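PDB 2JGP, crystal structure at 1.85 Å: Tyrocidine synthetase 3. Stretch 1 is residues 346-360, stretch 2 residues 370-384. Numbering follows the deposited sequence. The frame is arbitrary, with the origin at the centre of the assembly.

Stretch 1 346-360: GQEDIIVGTPITGRS
Stretch 2 370-384: MFVNTLAMRNKPQRE

Strand 350-356 and strand 373-379 run antiparallel, with 151° between their N-to-C directions and a closest axial approach of 4.5 Å. Ile-350 pairs with Asn-379 (CA to CA 5.5 Å), Val-352 with Met-377 (CA to CA 5.1 Å), Thr-354 with Leu-375 (CA to CA 5.2 Å) and Ile-356 with Asn-373 (CA to CA 5.4 Å). These are the hydrogen-bonded pairs. Between them lie the narrower non-hydrogen-bonded pairs: Ile-351 with Arg-378, Gly-353 with Ala-376, and Pro-355 with Thr-374.

Each hydrogen-bonded pair forms two backbone bonds. Ile-350 N to Asn-379 O and Asn-379 N to Ile-350 O are both 2.9 Å. Val-352 N lies 2.8 Å from Met-377 O, and Met-377 N 2.9 Å from Val-352 O. Thr-354 N to Leu-375 O is 2.9 Å; Leu-375 N to Thr-354 O is 3.1 Å. Ile-356 N to Asn-373 O is 2.9 Å, and Asn-373 N to Ile-356 O closes the ladder at 3.1 Å. Pro-355 has no N-H to donate, but it occupies a non-hydrogen-bonded site, so no rung is lost. Its CA instead approaches Asn-373 O at 3.3 Å.

Phi/psi values are extended along both strands, for example -124/128 at Val-352 and -107/133 at Leu-375. The first strand ends at Ile-356 (-127/161). Thr-357 turns out of it at -69/-29, and Gly-358 follows with positive phi at 79/7. Gly-358 CA lies 3.5 Å from Phe-371 O, and an ideal CB would clash with that oxygen.

Side chains alternate between the two sheet faces. Ile-350, Val-352, Thr-354 and Ile-356 share a face with Asn-373, Leu-375, Met-377 and Asn-379. There Ile-356 (chi1 p, chi2 t) packs CD1 3.9 Å from Leu-375 CD2 (chi1 m, chi2 t). Thr-354 (p) places OG1 3.4 Å from Met-377 CE (Met-377 is t, p, p). The same OG1 makes a weak hydrogen bond to Leu-375 O, also 3.4 Å. On the other face, Ile-351 CG2 meets Ala-376 CB at 3.9 Å.

Two salt bridges join the charged ends. Asp-349 (chi1 t) meets the extended Arg-378 (t, t, t) at its guanidinium edge: Arg-378 NE to Asp-349 OD1 is 3.1 Å, and Arg-378 NH2 to Asp-349 OD2 is 2.9 Å. Glu-348 (m, t) accepts at OE1 from Arg-383 N at 2.9 Å and, weakly, from Arg-383 NE at 2.8 Å. Arg-383 is p, t, p. A water bridges Glu-348 O (2.6 Å) and Gln-382 NE2 (3.2 Å).

Near Gly-358, Arg-359 (m, t, t) brings NH2 to the ring edge of Phe-371 (chi1 m), 3.4 Å from CD1.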

# COMPACT_ATOMS: atom_id res chain seq x y z
N GLY A 346 -24.55 10.86 5.82
CA GLY A 346 -25.19 11.44 7.00
C GLY A 346 -24.65 10.83 8.28
O GLY A 346 -25.41 10.55 9.21
N GLN A 347 -23.34 10.61 8.31
CA GLN A 347 -22.65 9.97 9.45
C GLN A 347 -21.44 10.80 9.86
O GLN A 347 -20.89 11.55 9.05
CB GLN A 347 -22.21 8.56 9.07
CG GLN A 347 -23.34 7.57 8.89
CD GLN A 347 -22.86 6.21 8.47
OE1 GLN A 347 -22.07 6.09 7.53
NE2 GLN A 347 -23.34 5.17 9.14
N GLU A 348 -21.03 10.65 11.12
CA GLU A 348 -19.93 11.43 11.68
C GLU A 348 -18.84 10.52 12.28
O GLU A 348 -18.04 10.96 13.10
CB GLU A 348 -20.47 12.39 12.74
CG GLU A 348 -21.60 13.27 12.24
CD GLU A 348 -21.89 14.43 13.16
OE1 GLU A 348 -22.18 15.54 12.65
OE2 GLU A 348 -21.80 14.25 14.39
N ASP A 349 -18.83 9.27 11.85
CA ASP A 349 -17.87 8.27 12.31
C ASP A 349 -17.71 7.29 11.16
O ASP A 349 -18.64 6.56 10.81
CB ASP A 349 -18.41 7.58 13.56
CG ASP A 349 -17.40 6.65 14.22
OD1 ASP A 349 -16.30 6.43 13.67
OD2 ASP A 349 -17.75 6.11 15.30
N ILE A 350 -16.52 7.31 10.56
CA ILE A 350 -16.29 6.69 9.26
C ILE A 350 -14.94 5.99 9.20
O ILE A 350 -13.93 6.55 9.65
CB ILE A 350 -16.33 7.75 8.13
CG1 ILE A 350 -17.68 8.49 8.16
CG2 ILE A 350 -16.09 7.09 6.76
CD1 ILE A 350 -17.95 9.34 6.97
N ILE A 351 -14.93 4.79 8.62
CA ILE A 351 -13.69 4.02 8.43
C ILE A 351 -13.40 3.92 6.93
O ILE A 351 -14.28 3.56 6.14
CB ILE A 351 -13.80 2.61 9.03
CG1 ILE A 351 -14.27 2.69 10.50
CG2 ILE A 351 -12.46 1.87 8.95
CD1 ILE A 351 -14.67 1.37 11.09
N VAL A 352 -12.18 4.28 6.54
CA VAL A 352 -11.73 4.23 5.15
C VAL A 352 -10.48 3.37 5.07
O VAL A 352 -9.53 3.60 5.80
CB VAL A 352 -11.39 5.63 4.62
CG1 VAL A 352 -10.75 5.55 3.23
CG2 VAL A 352 -12.65 6.52 4.61
N GLY A 353 -10.48 2.38 4.19
CA GLY A 353 -9.29 1.55 3.97
C GLY A 353 -8.23 2.34 3.23
O GLY A 353 -8.51 2.96 2.22
N THR A 354 -7.00 2.33 3.75
CA THR A 354 -5.89 2.99 3.07
C THR A 354 -4.73 2.01 2.85
O THR A 354 -4.01 1.65 3.79
CB THR A 354 -5.38 4.21 3.85
OG1 THR A 354 -5.00 3.83 5.18
CG2 THR A 354 -6.47 5.29 3.93
N PRO A 355 -4.55 1.56 1.60
CA PRO A 355 -3.39 0.71 1.31
C PRO A 355 -2.06 1.44 1.52
O PRO A 355 -1.95 2.63 1.25
CB PRO A 355 -3.59 0.34 -0.16
CG PRO A 355 -5.06 0.54 -0.42
CD PRO A 355 -5.41 1.73 0.42
N ILE A 356 -1.08 0.70 2.03
CA ILE A 356 0.29 1.17 2.18
C ILE A 356 1.19 0.15 1.52
O ILE A 356 0.78 -0.99 1.31
CB ILE A 356 0.69 1.34 3.67
CG1 ILE A 356 0.50 0.03 4.45
CG2 ILE A 356 -0.10 2.47 4.30
CD1 ILE A 356 1.00 0.10 5.89
N THR A 357 2.42 0.54 1.19
CA THR A 357 3.31 -0.36 0.46
C THR A 357 3.76 -1.55 1.32
O THR A 357 4.03 -2.63 0.80
CB THR A 357 4.59 0.37 -0.04
OG1 THR A 357 5.39 0.73 1.08
CG2 THR A 357 4.23 1.61 -0.84
N GLY A 358 3.82 -1.33 2.63
CA GLY A 358 4.32 -2.34 3.56
C GLY A 358 5.83 -2.44 3.58
O GLY A 358 6.40 -3.33 4.23
N ARG A 359 6.49 -1.52 2.88
CA ARG A 359 7.94 -1.53 2.70
C ARG A 359 8.54 -0.41 3.55
O ARG A 359 9.07 0.58 3.03
CB ARG A 359 8.28 -1.33 1.22
CG ARG A 359 7.80 -2.47 0.33
CD ARG A 359 7.65 -2.05 -1.10
NE ARG A 359 7.08 -3.12 -1.92
CZ ARG A 359 7.79 -4.10 -2.48
NH1 ARG A 359 9.11 -4.15 -2.33
NH2 ARG A 359 7.19 -5.02 -3.21
N SER A 360 8.46 -0.59 4.87
CA SER A 360 8.75 0.48 5.81
C SER A 360 10.23 0.57 6.19
O SER A 360 10.61 1.37 7.04
CB SER A 360 7.90 0.31 7.07
OG SER A 360 8.02 -1.00 7.58
N MET A 370 4.98 -10.03 -1.72
CA MET A 370 3.69 -9.51 -1.30
C MET A 370 3.85 -8.69 -0.01
O MET A 370 3.92 -9.26 1.09
CB MET A 370 2.72 -10.67 -1.08
CG MET A 370 1.38 -10.27 -0.51
SD MET A 370 0.60 -8.95 -1.45
CE MET A 370 -0.77 -8.56 -0.36
N PHE A 371 3.91 -7.37 -0.14
CA PHE A 371 4.08 -6.47 1.01
C PHE A 371 2.87 -5.58 1.30
O PHE A 371 2.64 -5.19 2.46
CB PHE A 371 5.31 -5.58 0.81
CG PHE A 371 6.62 -6.32 0.90
CD1 PHE A 371 7.31 -6.68 -0.25
CD2 PHE A 371 7.16 -6.66 2.13
CE1 PHE A 371 8.51 -7.37 -0.17
CE2 PHE A 371 8.35 -7.34 2.22
CZ PHE A 371 9.04 -7.70 1.06
N VAL A 372 2.10 -5.26 0.27
CA VAL A 372 0.99 -4.32 0.41
C VAL A 372 0.08 -4.71 1.58
O VAL A 372 -0.28 -5.87 1.73
CB VAL A 372 0.20 -4.17 -0.91
CG1 VAL A 372 -0.46 -5.48 -1.31
CG2 VAL A 372 -0.83 -3.06 -0.78
N ASN A 373 -0.21 -3.73 2.41
CA ASN A 373 -1.01 -3.90 3.63
C ASN A 373 -2.12 -2.87 3.54
O ASN A 373 -2.00 -1.91 2.79
CB ASN A 373 -0.13 -3.64 4.87
CG ASN A 373 -0.76 -4.13 6.18
OD1 ASN A 373 -1.70 -4.94 6.19
ND2 ASN A 373 -0.22 -3.65 7.30
N THR A 374 -3.20 -3.07 4.28
CA THR A 374 -4.26 -2.07 4.34
C THR A 374 -4.45 -1.68 5.80
O THR A 374 -4.42 -2.54 6.70
CB THR A 374 -5.59 -2.57 3.75
OG1 THR A 374 -5.38 -3.02 2.41
CG2 THR A 374 -6.64 -1.46 3.75
N LEU A 375 -4.60 -0.39 6.04
CA LEU A 375 -4.92 0.12 7.35
C LEU A 375 -6.38 0.57 7.35
O LEU A 375 -6.80 1.26 6.43
CB LEU A 375 -4.03 1.30 7.70
CG LEU A 375 -2.53 1.10 7.50
CD1 LEU A 375 -1.79 2.39 7.84
CD2 LEU A 375 -2.01 -0.08 8.33
N ALA A 376 -7.13 0.17 8.37
CA ALA A 376 -8.49 0.66 8.56
C ALA A 376 -8.40 2.01 9.26
O ALA A 376 -8.17 2.07 10.47
CB ALA A 376 -9.29 -0.32 9.40
N MET A 377 -8.56 3.08 8.50
CA MET A 377 -8.41 4.43 9.03
C MET A 377 -9.77 4.96 9.51
O MET A 377 -10.67 5.19 8.70
CB MET A 377 -7.82 5.35 7.96
CG MET A 377 -7.09 6.53 8.51
SD MET A 377 -5.50 6.07 9.23
CE MET A 377 -4.44 5.92 7.80
N ARG A 378 -9.90 5.15 10.82
CA ARG A 378 -11.14 5.63 11.42
C ARG A 378 -11.04 7.10 11.80
O ARG A 378 -10.09 7.50 12.47
CB ARG A 378 -11.49 4.80 12.66
CG ARG A 378 -12.80 5.20 13.34
CD ARG A 378 -13.06 4.32 14.54
NE ARG A 378 -14.36 4.59 15.17
CZ ARG A 378 -14.96 3.76 16.02
NH1 ARG A 378 -14.40 2.61 16.36
NH2 ARG A 378 -16.14 4.09 16.54
N ASN A 379 -12.02 7.88 11.38
CA ASN A 379 -12.08 9.30 11.71
C ASN A 379 -13.51 9.71 12.00
O ASN A 379 -14.46 9.01 11.64
CB ASN A 379 -11.50 10.13 10.56
CG ASN A 379 -9.99 10.10 10.54
OD1 ASN A 379 -9.38 9.44 9.70
ND2 ASN A 379 -9.38 10.80 11.49
N LYS A 380 -13.66 10.87 12.64
CA LYS A 380 -14.94 11.33 13.14
C LYS A 380 -15.25 12.73 12.64
O LYS A 380 -15.10 13.71 13.38
CB LYS A 380 -14.96 11.25 14.67
CG LYS A 380 -14.85 9.81 15.17
CD LYS A 380 -14.95 9.69 16.67
CE LYS A 380 -14.63 8.28 17.12
NZ LYS A 380 -14.58 8.18 18.60
N PRO A 381 -15.67 12.83 11.36
CA PRO A 381 -16.04 14.12 10.77
C PRO A 381 -17.37 14.64 11.32
O PRO A 381 -18.42 14.51 10.68
CB PRO A 381 -16.12 13.80 9.27
CG PRO A 381 -16.48 12.37 9.21
CD PRO A 381 -15.81 11.72 10.39
N GLN A 382 -17.31 15.21 12.52
CA GLN A 382 -18.47 15.78 13.18
C GLN A 382 -18.75 17.20 12.66
O GLN A 382 -17.83 17.97 12.38
CB GLN A 382 -18.25 15.80 14.70
CG GLN A 382 -18.10 14.40 15.31
CD GLN A 382 -17.55 14.41 16.73
OE1 GLN A 382 -17.42 15.46 17.36
NE2 GLN A 382 -17.22 13.23 17.25
N ARG A 383 -20.04 17.52 12.54
CA ARG A 383 -20.50 18.78 11.94
C ARG A 383 -19.92 20.04 12.60
O ARG A 383 -19.70 21.05 11.93
CB ARG A 383 -22.04 18.85 11.98
CG ARG A 383 -22.61 19.13 13.37
CD ARG A 383 -24.04 18.63 13.53
NE ARG A 383 -24.09 17.22 13.92
CZ ARG A 383 -25.21 16.51 14.06
NH1 ARG A 383 -26.40 17.07 13.85
NH2 ARG A 383 -25.14 15.24 14.42
N GLU A 384 -19.69 19.97 13.91
CA GLU A 384 -19.26 21.13 14.70
C GLU A 384 -17.75 21.38 14.60
O GLU A 384 -17.29 22.46 14.94
CB GLU A 384 -19.67 20.95 16.17
CG GLU A 384 -21.17 20.76 16.36
CD GLU A 384 -21.58 20.59 17.82
OE1 GLU A 384 -21.34 21.51 18.63
OE2 GLU A 384 -22.17 19.53 18.14
O HOH W 1 -18.59 10.84 15.67